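Local coordinates for protein L-lysine 6-oxidase (Marinomonas mediterranea, PDB 3WEU) that oxidatively deaminates the side-chain amine of L-lysine with a cysteine tryptophylquinone cofactor, releasing hydrogen peroxide that kills bacteria, at residues E98-L102 with P446-G450; N384-S389 with S527-A531. One frame throughout, in Å; residues are numbered along the deposited sequence.

Interaction 1 of 2, residues E98-L102 with P446-G450. With SO4 (sulfate ion), chain C.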
loop_
_atom_site.group_PDB
_atom_site.type_symbol
_atom_site.label_atom_id
_atom_site.label_comp_id
_atom_site.label_asym_id
_atom_site.label_seq_id
_atom_site.Cartn_x
_atom_site.Cartn_y
_atom_site.Cartn_z
ATOM N N GLU A 98 1.109 -6.071 22.571
ATOM C CA GLU A 98 1.677 -4.999 21.782
ATOM C C GLU A 98 2.486 -4.057 22.736
ATOM O O GLU A 98 2.054 -3.824 23.879
ATOM C CB GLU A 98 0.534 -4.216 21.105
ATOM C CG GLU A 98 -0.077 -4.924 19.900
ATOM C CD GLU A 98 -0.990 -4.019 19.059
ATOM O OE1 GLU A 98 -1.264 -2.844 19.431
ATOM O OE2 GLU A 98 -1.419 -4.500 17.977
ATOM N N PHE A 99 3.617 -3.525 22.265
ATOM C CA PHE A 99 4.375 -2.617 23.084
ATOM C C PHE A 99 3.748 -1.212 23.068
ATOM O O PHE A 99 3.545 -0.593 22.037
ATOM C CB PHE A 99 5.860 -2.550 22.675
ATOM C CG PHE A 99 6.684 -1.743 23.673
ATOM C CD1 PHE A 99 7.001 -2.276 24.913
ATOM C CD2 PHE A 99 7.051 -0.445 23.377
ATOM C CE1 PHE A 99 7.699 -1.549 25.839
ATOM C CE2 PHE A 99 7.736 0.287 24.329
ATOM C CZ PHE A 99 8.072 -0.271 25.524
ATOM N N ARG A 100 3.373 -0.756 24.261
ATOM C CA ARG A 100 2.874 0.567 24.509
ATOM C C ARG A 100 3.612 1.306 25.611
ATOM O O ARG A 100 3.017 1.646 26.678
ATOM C CB ARG A 100 1.401 0.445 24.873
ATOM C CG ARG A 100 0.585 0.153 23.618
ATOM C CD ARG A 100 -0.868 0.188 24.003
ATOM N NE ARG A 100 -1.774 0.039 22.860
ATOM C CZ ARG A 100 -3.098 0.176 22.944
ATOM N NH1 ARG A 100 -3.691 0.396 24.112
ATOM N NH2 ARG A 100 -3.827 0.066 21.836
ATOM N N GLU A 101 4.921 1.531 25.375
ATOM C CA GLU A 101 5.718 2.200 26.315
ATOM C C GLU A 101 5.598 1.599 27.712
ATOM O O GLU A 101 5.833 0.388 27.885
ATOM C CB GLU A 101 5.432 3.699 26.227
ATOM C CG GLU A 101 5.634 4.254 24.838
ATOM C CD GLU A 101 4.447 4.012 23.890
ATOM O OE1 GLU A 101 3.286 4.356 24.225
ATOM O OE2 GLU A 101 4.714 3.439 22.830
ATOM N N LEU A 102 5.242 2.405 28.706
ATOM C CA LEU A 102 5.302 1.954 30.073
ATOM C C LEU A 102 4.050 1.223 30.550
ATOM O O LEU A 102 4.023 0.711 31.692
ATOM C CB LEU A 102 5.578 3.098 30.993
ATOM C CG LEU A 102 6.979 3.584 31.299
ATOM C CD1 LEU A 102 8.158 2.649 31.340
ATOM C CD2 LEU A 102 7.326 5.033 31.233
ATOM N N PRO A 446 17.448 4.317 28.195
ATOM C CA PRO A 446 16.042 4.157 28.441
ATOM C C PRO A 446 15.572 2.805 27.939
ATOM O O PRO A 446 16.343 2.059 27.347
ATOM C CB PRO A 446 15.378 5.265 27.604
ATOM C CG PRO A 446 16.361 5.553 26.502
ATOM C CD PRO A 446 17.725 5.231 27.061
ATOM N N MET A 447 14.309 2.511 28.190
ATOM C CA MET A 447 13.687 1.276 27.777
ATOM C C MET A 447 12.283 1.578 27.215
ATOM O O MET A 447 11.318 1.618 27.987
ATOM C CB MET A 447 13.646 0.343 28.998
ATOM C CG MET A 447 14.917 -0.476 29.222
ATOM S SD MET A 447 14.757 -1.455 30.669
ATOM C CE MET A 447 16.201 -2.553 30.549
ATOM N N CYS A 448 12.211 1.819 25.915
ATOM C CA CYS A 448 11.017 2.172 25.207
ATOM C C CYS A 448 10.908 1.545 23.822
ATOM O O CYS A 448 10.556 2.211 22.867
ATOM C CB CYS A 448 10.859 3.715 25.155
ATOM S SG CYS A 448 9.178 4.319 24.675
ATOM N N PRO A 449 11.153 0.244 23.723
ATOM C CA PRO A 449 11.354 -0.680 24.800
ATOM C C PRO A 449 12.773 -0.892 25.230
ATOM O O PRO A 449 13.026 -1.450 26.280
ATOM C CB PRO A 449 10.858 -1.999 24.182
ATOM C CG PRO A 449 11.094 -1.911 22.752
ATOM C CD PRO A 449 10.943 -0.448 22.430
ATOM N N GLY A 450 13.700 -0.572 24.351
ATOM C CA GLY A 450 15.065 -0.942 24.564
ATOM C C GLY A 450 15.635 -1.670 23.405
ATOM O O GLY A 450 15.067 -1.615 22.316
HETATM S S SO4 C . 3.703 -4.218 18.484
HETATM O O1 SO4 C . 2.383 -3.498 18.616
HETATM O O2 SO4 C . 3.308 -5.630 18.068
HETATM O O3 SO4 C . 4.518 -3.618 17.366
HETATM O O4 SO4 C . 4.582 -4.154 19.735
#

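Interaction 2 of 2, residues N384-S389 with S527-A531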
loop_
_atom_site.group_PDB
_atom_site.type_symbol
_atom_site.label_atom_id
_atom_site.label_comp_id
_atom_site.label_asym_id
_atom_site.label_seq_id
_atom_site.Cartn_x
_atom_site.Cartn_y
_atom_site.Cartn_z
ATOM N N ASN A 384 9.538 7.201 28.144
ATOM C CA ASN A 384 8.412 7.541 27.302
ATOM C C ASN A 384 8.309 8.956 26.842
ATOM O O ASN A 384 7.635 9.803 27.468
ATOM C CB ASN A 384 7.055 7.100 27.886
ATOM C CG ASN A 384 5.944 7.444 26.953
ATOM O OD1 ASN A 384 6.158 7.495 25.753
ATOM N ND2 ASN A 384 4.738 7.600 27.470
ATOM N N SER A 385 8.942 9.213 25.704
ATOM C CA SER A 385 8.865 10.456 24.991
ATOM C C SER A 385 7.913 10.354 23.776
ATOM O O SER A 385 7.927 11.231 22.935
ATOM C CB SER A 385 10.258 10.815 24.465
ATOM O OG SER A 385 10.830 9.679 23.761
ATOM N N VAL A 386 7.187 9.259 23.676
ATOM C CA VAL A 386 6.435 8.858 22.495
ATOM C C VAL A 386 4.936 9.099 22.630
ATOM O O VAL A 386 4.288 9.661 21.711
ATOM C CB VAL A 386 6.695 7.354 22.234
ATOM C CG1 VAL A 386 5.921 6.883 21.022
ATOM C CG2 VAL A 386 8.200 7.166 21.908
ATOM N N SER A 387 4.362 8.712 23.754
ATOM C CA SER A 387 2.867 8.859 23.919
ATOM C C SER A 387 2.490 9.818 25.053
ATOM O O SER A 387 3.168 9.905 26.054
ATOM C CB SER A 387 2.238 7.463 24.124
ATOM O OG SER A 387 2.818 6.823 25.266
ATOM N N SER A 388 1.444 10.595 24.855
ATOM C CA SER A 388 1.005 11.551 25.846
ATOM C C SER A 388 0.169 10.928 26.929
ATOM O O SER A 388 -0.258 9.768 26.828
ATOM C CB SER A 388 0.127 12.615 25.124
ATOM O OG SER A 388 0.832 13.356 24.175
ATOM N N SER A 389 -0.151 11.724 27.936
ATOM C CA SER A 389 -0.986 11.305 29.066
ATOM C C SER A 389 -2.326 10.777 28.587
ATOM O O SER A 389 -2.896 9.898 29.241
ATOM C CB SER A 389 -1.251 12.495 30.002
ATOM O OG SER A 389 -1.918 13.579 29.344
ATOM N N SER A 527 2.622 16.830 30.372
ATOM C CA SER A 527 1.723 15.699 30.092
ATOM C C SER A 527 1.568 15.338 28.590
ATOM O O SER A 527 0.936 14.358 28.231
ATOM C CB SER A 527 0.323 16.024 30.736
ATOM O OG SER A 527 -0.260 17.062 29.952
ATOM N N VAL A 528 2.239 16.070 27.718
ATOM C CA VAL A 528 2.097 15.947 26.280
ATOM C C VAL A 528 3.403 15.520 25.604
ATOM O O VAL A 528 4.441 16.186 25.767
ATOM C CB VAL A 528 1.714 17.269 25.689
ATOM C CG1 VAL A 528 1.613 17.119 24.169
ATOM C CG2 VAL A 528 0.323 17.709 26.256
ATOM N N ASN A 529 3.351 14.403 24.896
ATOM C CA ASN A 529 4.431 14.093 23.921
ATOM C C ASN A 529 4.023 14.453 22.485
ATOM O O ASN A 529 4.820 14.990 21.754
ATOM C CB ASN A 529 4.884 12.642 24.031
ATOM C CG ASN A 529 5.901 12.440 25.127
ATOM O OD1 ASN A 529 6.828 13.202 25.229
ATOM N ND2 ASN A 529 5.749 11.410 25.933
ATOM N N LYS A 530 2.796 14.129 22.097
ATOM C CA LYS A 530 2.305 14.338 20.723
ATOM C C LYS A 530 0.917 14.999 20.801
ATOM O O LYS A 530 0.185 14.824 21.778
ATOM C CB LYS A 530 2.273 13.007 19.910
ATOM C CG LYS A 530 3.672 12.507 19.755
ATOM C CD LYS A 530 4.015 11.735 18.576
ATOM C CE LYS A 530 5.330 11.058 18.824
ATOM N NZ LYS A 530 5.207 9.965 17.883
ATOM N N ALA A 531 0.591 15.737 19.767
ATOM C CA ALA A 531 -0.710 16.400 19.673
ATOM C C ALA A 531 -1.118 16.332 18.237
ATOM O O ALA A 531 -0.257 16.015 17.342
ATOM C CB ALA A 531 -0.521 17.820 20.050
#

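Interaction 1 of 2, residues E98-L102 with P446-G450
Phe99 lays its ring against the backbone at Cys448 and Pro449; no hydrogen bond crosses between the two segments, and the join is van der Waals contact. The main element is a CH-pi interaction: Pro449 CB stands over one face of the Phe99 ring, 3.6 Å from its centroid and 16° off the ring normal. The ring's outer end reaches the proline because CG lies anti to the backbone N (chi1 -172°), and CZ comes within 3.4 Å of Pro449 CA. Over the rim of the opposite face lies the backbone N of Glu101, from the ring's own loop. Alongside, the thiol SG of Cys448 meets the methylene CG of Glu101 at 3.5 Å, a sulfur-to-aliphatic contact that leaves the carboxylate to Tyr392, whose OH is hydrogen-bonded to OE1.

On the 98-102 side a sulfate, probably from the crystallisation liquor, accepts from Phe99 N through its O4 at 2.8 Å, almost straight at 177°, and Arg122 binds the same ion.

The peptide bond before Pro449 is cis, a form that proline tolerates far better than other residues. Cys448 N and Pro446 O are hydrogen-bonded to the tryptophylquinone at position 581, so the loop backing Phe99 forms part of the cofactor site.

Interaction 2 of 2, residues N384-S389 with S527-A531
Asn529 reaches across to the loop 384-389 and ties together two of its carbonyls through a single amide nitrogen. ND2 donates to Ser387 O at 3.0 Å (162°) and to Asn384 O at 2.9 Å, using both N-H groups, and in each case it approaches from above the carbonyl plane. Such a double donor suits asparagine, whose short side chain can fill the bend of a loop. That bend is an Asx turn: Asn384 OD1 accepts from Val386 N, and also from Ser387 N at 3.0 Å, the latter in the carbonyl plane on a lone pair. The other end of this amide, ND2, is held by Val398 O.

Ser388 makes the second grip. A chi1 of -64° sets its OG beside its own backbone N, facing the 528-530 backbone, where it accepts from Asn529 N at 2.8 Å and donates to Lys530 O at 2.9 Å, meeting a lone pair of that oxygen in its plane. Serine fits because one small hydroxyl can both give and take between backbone groups just where strand 530-543 starts. Farther along, the backbones meet directly: Ser389 N donates to Ser527 O, nearly straight at 169°.

Packing surrounds these bonds. Ser389 lies close to Ser527, their small side chains consistent with so close an approach, and Val528 CG1 lies beside the hydroxyl of Ser388. At the far end the extended Lys530 chain runs past the backbone carbonyl of Val386, with its methylenes rather than its amine making the closest approach. These methylenes lie against a buried carbonyl oxygen with no hydrogen-bonding partner in the model: Val386 O, which has Lys530 CE at 3.4 Å.

Overall arrangement
The two contacts are interleaved along the chain, in the order 98-102, 384-389, 446-450, 527-531, and their centres lie about 13 Å apart. They meet directly: Glu101 OE1 of interaction 1 lies 2.7 Å from Ser387 OG of interaction 2, a probable hydrogen bond, while Leu102 packs on Asn384. Interaction 1 is the more central, joining a loop of the N-terminal family region to one of the C-terminal region beside the quinone. Interaction 2 stays within the C-terminal region and fastens a loop to the start of strand 530-543, which pairs antiparallel with 557-571. Together they connect the surroundings of the cofactor to the base of that two-stranded hairpin.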